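Local coordinates for protein iminosuccinate reductase (PDB 6RQA) that catalyses the NADH-dependent reduction of iminosuccinate to L-aspartate, regenerating the amino group donor for the first step of the beta-hydroxyaspartate cycle, at residues M22-A26 with V326-K331; T107-F111 with D319-Q324; T128-A133 with Q159-Q163. All blocks are in the same frame, centred on the assembly; numbering follows the deposited sequence.

Contact 1 (M22-A26 with V326-K331); sequences MLVVA and VVELAK
Leu23 and Val25 join the mixed beta-sheet to helix 316-333, an example of helix-on-sheet packing in which the chain's beginning meets a helix close to its end. The axes of strand 22-25 and helix 326-331 cross at 93°, 9.2 Å apart at closest approach, so each element offers a short row of side chains and no backbone hydrogen bond spans the gap. Val25 uses both branches. Its CG1, anti to the backbone N (chi1 -176°), meets Val326 CG1 at 3.7 Å, while CG2, anti to the carbonyl carbon, points to Ala330 CB at 3.8 Å. Val327 CG2 lies a little farther from this same Val25 CG2, at 4.2 Å. Two residues earlier on the strand, Leu23 sets its CD1 methyl against two helix side chains: Val327 CG1 is 3.7 Å from it and Lys331 CD 3.6 Å. The lysine chain runs across the leucine at about a right angle, touching it with CG and CD, and a bend at chi3 carries the ammonium onward to a long salt bridge with Glu328 of the same helix turn. Ile30 and Leu33 of helix 30-33 pack beside the valines and Ala330. Val24 takes the other side of the strand, where it packs on Val339 of the second subunit. The contact is thus held by methyl and methylene packing alone, with bulk buried around Val25, whereas at its exposed margin Lys331 lends its hydrocarbon chain to Leu23 and keeps its charge outside the apolar patch.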
loop_
_atom_site.group_PDB
_atom_site.type_symbol
_atom_site.label_atom_id
_atom_site.label_comp_id
_atom_site.label_asym_id
_atom_site.label_seq_id
_atom_site.Cartn_x
_atom_site.Cartn_y
_atom_site.Cartn_z
ATOM N N MET A 22 -11.769 11.643 11.577
ATOM C CA MET A 22 -10.387 11.339 11.244
ATOM C C MET A 22 -9.521 12.537 11.602
ATOM O O MET A 22 -9.918 13.685 11.384
ATOM C CB MET A 22 -10.254 11.007 9.755
ATOM C CG MET A 22 -8.837 10.906 9.238
ATOM S SD MET A 22 -8.825 11.037 7.444
ATOM C CE MET A 22 -7.152 10.530 7.076
ATOM N N LEU A 23 -8.346 12.271 12.162
ATOM C CA LEU A 23 -7.421 13.329 12.533
ATOM C C LEU A 23 -6.409 13.567 11.421
ATOM O O LEU A 23 -6.063 12.658 10.663
ATOM C CB LEU A 23 -6.697 12.987 13.834
ATOM C CG LEU A 23 -7.594 12.818 15.059
ATOM C CD1 LEU A 23 -6.764 12.439 16.268
ATOM C CD2 LEU A 23 -8.386 14.089 15.322
ATOM N N VAL A 24 -5.942 14.811 11.322
ATOM C CA VAL A 24 -4.926 15.200 10.348
ATOM C C VAL A 24 -3.905 16.083 11.048
ATOM O O VAL A 24 -4.272 17.061 11.708
ATOM C CB VAL A 24 -5.526 15.937 9.135
ATOM C CG1 VAL A 24 -4.419 16.400 8.202
ATOM C CG2 VAL A 24 -6.512 15.046 8.390
ATOM N N VAL A 25 -2.627 15.740 10.908
ATOM C CA VAL A 25 -1.529 16.519 11.468
ATOM C C VAL A 25 -0.702 17.041 10.304
ATOM O O VAL A 25 -0.028 16.264 9.612
ATOM C CB VAL A 25 -0.666 15.696 12.434
ATOM C CG1 VAL A 25 0.396 16.581 13.072
ATOM C CG2 VAL A 25 -1.534 15.040 13.496
ATOM N N ALA A 26 -0.748 18.354 10.086
ATOM C CA ALA A 26 -0.028 18.967 8.981
ATOM C C ALA A 26 1.481 18.836 9.175
ATOM O O ALA A 26 1.985 18.688 10.292
ATOM C CB ALA A 26 -0.411 20.440 8.843
ATOM N N VAL A 326 3.137 11.491 17.400
ATOM C CA VAL A 326 2.832 12.845 16.943
ATOM C C VAL A 326 1.345 13.140 17.091
ATOM O O VAL A 326 0.957 14.238 17.512
ATOM C CB VAL A 326 3.309 13.035 15.491
ATOM C CG1 VAL A 326 2.606 14.217 14.845
ATOM C CG2 VAL A 326 4.809 13.237 15.458
ATOM N N VAL A 327 0.490 12.174 16.748
ATOM C CA VAL A 327 -0.949 12.372 16.892
ATOM C C VAL A 327 -1.314 12.585 18.356
ATOM O O VAL A 327 -2.178 13.410 18.683
ATOM C CB VAL A 327 -1.718 11.185 16.281
ATOM C CG1 VAL A 327 -3.216 11.385 16.429
ATOM C CG2 VAL A 327 -1.351 11.016 14.819
ATOM N N GLU A 328 -0.656 11.855 19.261
ATOM C CA GLU A 328 -0.915 12.028 20.687
ATOM C C GLU A 328 -0.568 13.441 21.138
ATOM O O GLU A 328 -1.343 14.088 21.852
ATOM C CB GLU A 328 -0.124 10.998 21.497
ATOM C CG GLU A 328 -0.394 9.543 21.136
ATOM C CD GLU A 328 -1.641 8.980 21.795
ATOM O OE1 GLU A 328 -2.562 9.758 22.116
ATOM O OE2 GLU A 328 -1.693 7.748 21.998
ATOM N N LEU A 329 0.601 13.939 20.727
ATOM C CA LEU A 329 1.002 15.293 21.095
ATOM C C LEU A 329 0.121 16.337 20.419
ATOM O O LEU A 329 -0.208 17.364 21.025
ATOM C CB LEU A 329 2.470 15.518 20.737
ATOM C CG LEU A 329 3.473 14.620 21.459
ATOM C CD1 LEU A 329 4.817 14.640 20.753
ATOM C CD2 LEU A 329 3.620 15.051 22.908
ATOM N N ALA A 330 -0.270 16.091 19.166
ATOM C CA ALA A 330 -1.104 17.050 18.448
ATOM C C ALA A 330 -2.464 17.212 19.115
ATOM O O ALA A 330 -3.018 18.318 19.149
ATOM C CB ALA A 330 -1.265 16.617 16.991
ATOM N N LYS A 331 -3.023 16.122 19.646
ATOM C CA LYS A 331 -4.287 16.227 20.368
ATOM C C LYS A 331 -4.125 17.001 21.668
ATOM O O LYS A 331 -5.040 17.726 22.075
ATOM C CB LYS A 331 -4.858 14.837 20.649
ATOM C CG LYS A 331 -5.332 14.096 19.410
ATOM C CD LYS A 331 -6.145 12.863 19.778
ATOM C CE LYS A 331 -5.301 11.819 20.488
ATOM N NZ LYS A 331 -6.101 10.613 20.847
#

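Contact 2 (T107-F111 with D319-Q324); sequences TVFLF and DLAVAQ
Val108 and Leu110 lie beneath helix 316-333 where it passes over the mixed sheet at 78° to strand 107-111, the two axes approaching to 8.9 Å. The backbones come nearest at Val108 and Ala323, whose CA atoms are 6.9 Å apart, a close pass consistent with the small side chain of Ala323. Both methyls of Val108 lie against Ala323 CB: CG1, placed opposite the backbone N (chi1 -179°), is 3.6 Å from it and also meets Leu320 CD2 at 3.9 Å, and CG2 also faces Asp319 CB at 4.1 Å. Leu110 divides its branches. Its CD2 meets Leu320 CD2 at 3.7 Å as the two leucines slide past each other in opposite directions, and CD1 goes to Gln324. The glutamine, bent at chi2 (61°), crosses Leu110 at about a right angle and brings OE1 within 3.3 Å of CD1, while its NE2 makes a weak hydrogen bond to Glu328. On the far face of the strand Phe109 stacks on Phe109 of the second subunit, so the sheet separates this helix from the dimer interface. Asp319 contributes only CB to the packing: its OD1 forms salt bridges with Arg131, which binds NAD, and with Lys88, the proton donor/acceptor by similarity. Val108 and Leu110 of the strand thus form an apolar bed for Leu320 and Ala323 of the helix, which probably helps fix the Asp319 carboxylate beside the probable catalytic lysine.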
loop_
_atom_site.group_PDB
_atom_site.type_symbol
_atom_site.label_atom_id
_atom_site.label_comp_id
_atom_site.label_asym_id
_atom_site.label_seq_id
_atom_site.Cartn_x
_atom_site.Cartn_y
_atom_site.Cartn_z
ATOM N N THR A 107 3.712 10.100 3.399
ATOM C CA THR A 107 2.584 10.402 4.270
ATOM C C THR A 107 2.199 9.140 5.025
ATOM O O THR A 107 2.074 8.071 4.420
ATOM C CB THR A 107 1.388 10.923 3.467
ATOM O OG1 THR A 107 1.805 12.023 2.650
ATOM C CG2 THR A 107 0.276 11.383 4.398
ATOM N N VAL A 108 2.014 9.265 6.337
ATOM C CA VAL A 108 1.640 8.141 7.188
ATOM C C VAL A 108 0.134 8.168 7.394
ATOM O O VAL A 108 -0.436 9.210 7.743
ATOM C CB VAL A 108 2.379 8.187 8.536
ATOM C CG1 VAL A 108 1.989 6.986 9.388
ATOM C CG2 VAL A 108 3.882 8.223 8.318
ATOM N N PHE A 109 -0.511 7.025 7.171
ATOM C CA PHE A 109 -1.938 6.860 7.420
ATOM C C PHE A 109 -2.111 5.820 8.516
ATOM O O PHE A 109 -1.700 4.668 8.351
ATOM C CB PHE A 109 -2.680 6.433 6.152
ATOM C CG PHE A 109 -2.434 7.330 4.971
ATOM C CD1 PHE A 109 -2.999 8.594 4.913
ATOM C CD2 PHE A 109 -1.649 6.904 3.913
ATOM C CE1 PHE A 109 -2.778 9.419 3.822
ATOM C CE2 PHE A 109 -1.425 7.723 2.822
ATOM C CZ PHE A 109 -1.990 8.982 2.776
ATOM N N LEU A 110 -2.709 6.228 9.631
ATOM C CA LEU A 110 -2.975 5.333 10.747
ATOM C C LEU A 110 -4.419 4.854 10.694
ATOM O O LEU A 110 -5.322 5.603 10.310
ATOM C CB LEU A 110 -2.699 6.024 12.083
ATOM C CG LEU A 110 -1.262 6.499 12.311
ATOM C CD1 LEU A 110 -1.113 7.137 13.682
ATOM C CD2 LEU A 110 -0.287 5.347 12.143
ATOM N N PHE A 111 -4.629 3.597 11.076
ATOM C CA PHE A 111 -5.947 2.984 11.074
ATOM C C PHE A 111 -6.245 2.414 12.451
ATOM O O PHE A 111 -5.339 2.005 13.182
ATOM C CB PHE A 111 -6.051 1.875 10.016
ATOM C CG PHE A 111 -6.154 2.385 8.604
ATOM C CD1 PHE A 111 -5.062 2.965 7.979
ATOM C CD2 PHE A 111 -7.342 2.275 7.900
ATOM C CE1 PHE A 111 -5.155 3.432 6.681
ATOM C CE2 PHE A 111 -7.442 2.739 6.602
ATOM C CZ PHE A 111 -6.346 3.318 5.992
ATOM N N ASP A 319 8.048 4.443 11.018
ATOM C CA ASP A 319 7.168 5.548 10.653
ATOM C C ASP A 319 5.880 5.519 11.467
ATOM O O ASP A 319 5.399 6.563 11.920
ATOM C CB ASP A 319 6.853 5.494 9.158
ATOM C CG ASP A 319 8.100 5.505 8.298
ATOM O OD1 ASP A 319 8.902 6.456 8.421
ATOM O OD2 ASP A 319 8.282 4.556 7.505
ATOM N N LEU A 320 5.308 4.329 11.664
ATOM C CA LEU A 320 4.065 4.222 12.421
ATOM C C LEU A 320 4.260 4.651 13.868
ATOM O O LEU A 320 3.424 5.369 14.430
ATOM C CB LEU A 320 3.530 2.792 12.356
ATOM C CG LEU A 320 3.116 2.261 10.981
ATOM C CD1 LEU A 320 2.584 0.841 11.097
ATOM C CD2 LEU A 320 2.080 3.171 10.342
ATOM N N ALA A 321 5.364 4.227 14.489
ATOM C CA ALA A 321 5.592 4.549 15.893
ATOM C C ALA A 321 5.791 6.044 16.097
ATOM O O ALA A 321 5.263 6.622 17.054
ATOM C CB ALA A 321 6.800 3.776 16.421
ATOM N N VAL A 322 6.545 6.690 15.207
ATOM C CA VAL A 322 6.818 8.110 15.381
ATOM C C VAL A 322 5.604 8.949 14.993
ATOM O O VAL A 322 5.434 10.067 15.494
ATOM C CB VAL A 322 8.074 8.513 14.586
ATOM C CG1 VAL A 322 7.777 8.589 13.093
ATOM C CG2 VAL A 322 8.635 9.828 15.098
ATOM N N ALA A 323 4.734 8.429 14.124
ATOM C CA ALA A 323 3.534 9.170 13.747
ATOM C C ALA A 323 2.445 9.046 14.804
ATOM O O ALA A 323 1.709 10.006 15.055
ATOM C CB ALA A 323 3.014 8.691 12.393
ATOM N N GLN A 324 2.323 7.871 15.427
ATOM C CA GLN A 324 1.350 7.705 16.501
ATOM C C GLN A 324 1.655 8.637 17.666
ATOM O O GLN A 324 0.743 9.235 18.247
ATOM C CB GLN A 324 1.319 6.249 16.968
ATOM C CG GLN A 324 0.491 6.008 18.227
ATOM C CD GLN A 324 -0.973 6.385 18.057
ATOM O OE1 GLN A 324 -1.479 6.488 16.938
ATOM N NE2 GLN A 324 -1.660 6.592 19.173
#

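Contact 3 (T128-A133 with Q159-Q163); sequences TALRTA and QSAFQ. With NAD (nicotinamide-adenine-dinucleotide), chain C.
Gln159 and Phe162 stand on the first turns of helix 158-170, the helix that follows the glycine-rich turn of the Rossmann-type NAD site, and pack on Ala129, Leu130 and Ala133 of helix 125-143. The two helices run at 43° to each other with axes 8.7 Å apart, and close in toward Ala133 and Gln163, whose CA atoms are 4.5 Å apart. Over one face of the Phe162 ring sits Ala129 CB, a CH-pi contact with CB 4.0 Å from the ring centroid and 16° off the normal. Leu130 CD2 meets Phe162 CD1 obliquely, and the bent Gln163 chain lays its carboxamide against Ala133 CA. At the cofactor, Gln159 N gives a nearly straight hydrogen bond to NAD O1N, 3.2 Å away, while its extended side chain brings the carboxamide over one face of the nicotinamide near C5N and C6N, OE1 3.2 Å from NAD C6N. Thr132 comes to the same ring with OG1, 3.2 Å from NAD C4N, the carbon that accepts hydride. Thr132 OG1 donates to Thr128 O at 2.6 Å from above the carbonyl plane, opposite the face used by Thr132 N, which fixes its rotation. Arg131 NH2 lies 3.2 Å from NAD O7N, near the guanidinium plane. An alanine at Gln159 could keep the backbone bond to the phosphate but would probably leave that part of the nicotinamide face without its covering carboxamide, and Ala129 CB without CG. Small Ala129 and Ala133 are consistent with the helices' close approach; Gln159 N holds the phosphate, and the side chains of Gln159, Thr132 and Arg131 probably help to place the nicotinamide.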
loop_
_atom_site.group_PDB
_atom_site.type_symbol
_atom_site.label_atom_id
_atom_site.label_comp_id
_atom_site.label_asym_id
_atom_site.label_seq_id
_atom_site.Cartn_x
_atom_site.Cartn_y
_atom_site.Cartn_z
ATOM N N THR A 128 10.240 10.940 8.619
ATOM C CA THR A 128 11.174 9.955 8.080
ATOM C C THR A 128 12.600 10.240 8.536
ATOM O O THR A 128 13.308 9.339 8.999
ATOM C CB THR A 128 11.095 9.932 6.554
ATOM O OG1 THR A 128 9.753 9.635 6.146
ATOM C CG2 THR A 128 12.033 8.874 5.991
ATOM N N ALA A 129 13.038 11.495 8.414
ATOM C CA ALA A 129 14.390 11.847 8.836
ATOM C C ALA A 129 14.572 11.646 10.334
ATOM O O ALA A 129 15.643 11.226 10.787
ATOM C CB ALA A 129 14.706 13.291 8.445
ATOM N N LEU A 130 13.531 11.929 11.120
ATOM C CA LEU A 130 13.637 11.792 12.569
ATOM C C LEU A 130 13.765 10.331 12.985
ATOM O O LEU A 130 14.650 9.980 13.774
ATOM C CB LEU A 130 12.434 12.444 13.248
ATOM C CG LEU A 130 12.430 13.973 13.247
ATOM C CD1 LEU A 130 11.170 14.497 13.908
ATOM C CD2 LEU A 130 13.673 14.514 13.941
ATOM N N ARG A 131 12.889 9.460 12.472
ATOM C CA ARG A 131 12.962 8.055 12.870
ATOM C C ARG A 131 14.206 7.378 12.308
ATOM O O ARG A 131 14.725 6.437 12.920
ATOM C CB ARG A 131 11.691 7.302 12.454
ATOM C CG ARG A 131 11.338 7.323 10.967
ATOM C CD ARG A 131 12.030 6.218 10.182
ATOM N NE ARG A 131 11.328 5.899 8.945
ATOM C CZ ARG A 131 11.846 5.180 7.955
ATOM N NH1 ARG A 131 11.128 4.933 6.867
ATOM N NH2 ARG A 131 13.084 4.717 8.047
ATOM N N THR A 132 14.697 7.839 11.154
ATOM C CA THR A 132 15.952 7.313 10.626
ATOM C C THR A 132 17.117 7.684 11.532
ATOM O O THR A 132 17.983 6.848 11.817
ATOM C CB THR A 132 16.191 7.835 9.209
ATOM O OG1 THR A 132 15.044 7.561 8.395
ATOM C CG2 THR A 132 17.410 7.167 8.592
ATOM N N ALA A 133 17.150 8.932 11.999
ATOM C CA ALA A 133 18.175 9.337 12.954
ATOM C C ALA A 133 17.991 8.626 14.288
ATOM O O ALA A 133 18.973 8.294 14.962
ATOM C CB ALA A 133 18.145 10.853 13.139
ATOM N N GLN A 159 19.747 14.667 5.526
ATOM C CA GLN A 159 19.502 13.912 6.748
ATOM C C GLN A 159 20.724 13.811 7.651
ATOM O O GLN A 159 20.581 13.389 8.804
ATOM C CB GLN A 159 18.998 12.510 6.405
ATOM C CG GLN A 159 17.655 12.504 5.701
ATOM C CD GLN A 159 17.075 11.115 5.575
ATOM O OE1 GLN A 159 17.767 10.121 5.789
ATOM N NE2 GLN A 159 15.795 11.038 5.231
ATOM N N SER A 160 21.909 14.192 7.167
ATOM C CA SER A 160 23.111 14.095 7.991
ATOM C C SER A 160 23.014 14.970 9.233
ATOM O O SER A 160 23.570 14.623 10.283
ATOM C CB SER A 160 24.346 14.472 7.172
ATOM O OG SER A 160 24.280 15.822 6.746
ATOM N N ALA A 161 22.316 16.105 9.138
ATOM C CA ALA A 161 22.130 16.954 10.310
ATOM C C ALA A 161 21.299 16.247 11.373
ATOM O O ALA A 161 21.634 16.285 12.563
ATOM C CB ALA A 161 21.473 18.272 9.903
ATOM N N PHE A 162 20.213 15.588 10.960
ATOM C CA PHE A 162 19.384 14.857 11.912
ATOM C C PHE A 162 20.157 13.707 12.544
ATOM O O PHE A 162 19.988 13.415 13.734
ATOM C CB PHE A 162 18.120 14.343 11.221
ATOM C CG PHE A 162 17.286 15.429 10.606
ATOM C CD1 PHE A 162 16.323 16.085 11.353
ATOM C CD2 PHE A 162 17.469 15.798 9.284
ATOM C CE1 PHE A 162 15.557 17.087 10.792
ATOM C CE2 PHE A 162 16.705 16.799 8.718
ATOM C CZ PHE A 162 15.748 17.444 9.474
ATOM N N GLN A 163 21.015 13.045 11.765
ATOM C CA GLN A 163 21.811 11.950 12.310
ATOM C C GLN A 163 22.767 12.448 13.387
ATOM O O GLN A 163 22.948 11.791 14.419
ATOM C CB GLN A 163 22.582 11.251 11.189
ATOM C CG GLN A 163 21.711 10.732 10.051
ATOM C CD GLN A 163 20.812 9.581 10.466
ATOM O OE1 GLN A 163 21.167 8.776 11.327
ATOM N NE2 GLN A 163 19.637 9.500 9.851
HETATM P PA NAD C . 20.878 13.771 -0.081
HETATM O O1A NAD C . 20.921 13.555 -1.568
HETATM O O2A NAD C . 20.495 14.968 0.728
HETATM O O5B NAD C . 22.586 13.705 0.216
HETATM C C5B NAD C . 23.089 12.682 -0.552
HETATM C C4B NAD C . 24.560 12.538 -0.259
HETATM O O4B NAD C . 25.030 11.379 -0.920
HETATM C C3B NAD C . 25.223 13.745 -0.917
HETATM O O3B NAD C . 25.257 14.718 0.076
HETATM C C2B NAD C . 26.613 13.192 -1.254
HETATM O O2B NAD C . 27.495 13.307 -0.189
HETATM C C1B NAD C . 26.320 11.651 -1.461
HETATM N N9A NAD C . 26.244 11.308 -2.885
HETATM C C8A NAD C . 25.379 11.782 -3.889
HETATM N N7A NAD C . 25.615 11.227 -5.078
HETATM C C5A NAD C . 26.684 10.342 -4.847
HETATM C C6A NAD C . 27.401 9.458 -5.697
HETATM N N6A NAD C . 27.065 9.371 -7.015
HETATM N N1A NAD C . 28.425 8.694 -5.197
HETATM C C2A NAD C . 28.702 8.840 -3.863
HETATM N N3A NAD C . 28.112 9.629 -2.938
HETATM C C4A NAD C . 27.092 10.380 -3.480
HETATM O O3 NAD C . 20.233 12.351 0.325
HETATM P PN NAD C . 19.592 12.291 1.774
HETATM O O1N NAD C . 20.333 12.849 2.964
HETATM O O2N NAD C . 18.149 12.366 1.421
HETATM O O5D NAD C . 19.599 10.570 2.235
HETATM C C5D NAD C . 20.731 10.032 1.701
HETATM C C4D NAD C . 20.591 8.530 1.713
HETATM O O4D NAD C . 19.845 8.153 2.890
HETATM C C3D NAD C . 19.720 8.144 0.480
HETATM O O3D NAD C . 20.404 7.127 -0.161
HETATM C C2D NAD C . 18.416 7.637 1.122
HETATM O O2D NAD C . 17.879 6.515 0.508
HETATM C C1D NAD C . 18.980 7.144 2.476
HETATM N N1N NAD C . 17.856 7.069 3.492
HETATM C C2N NAD C . 17.869 5.982 4.317
HETATM C C3N NAD C . 16.869 5.840 5.277
HETATM C C7N NAD C . 16.961 4.623 6.137
HETATM O O7N NAD C . 16.135 4.383 7.011
HETATM N N7N NAD C . 18.021 3.783 5.900
HETATM C C4N NAD C . 15.870 6.807 5.382
HETATM C C5N NAD C . 15.881 7.904 4.528
HETATM C C6N NAD C . 16.891 8.035 3.568
#

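How the contacts relate
Helix 316-333 serves contact 2 with its earlier turns and contact 1 with its later ones, lying across one mixed sheet; their centres are 10 Å apart, and Val327 CG2 touches Leu110 CD1 at 4.0 Å, so the two apolar patches are continuous. Contact 3, whose centre is 16 Å from that of contact 2, is joined to it by the Asp319-Arg131 salt bridge and by Val322 CG1 against Arg131 CB at 4.2 Å. The side chain of Asp319 lies about 8 Å from NAD. Contact 1 is remote from contact 3, their centres 21 Å apart and nearest atoms about 7 Å apart, without touching. Along the chain the three are nested, 3 inside 2 inside 1. Contacts 1 and 2 lie on the sheet that touches the second subunit, while contact 3 meets the cofactor.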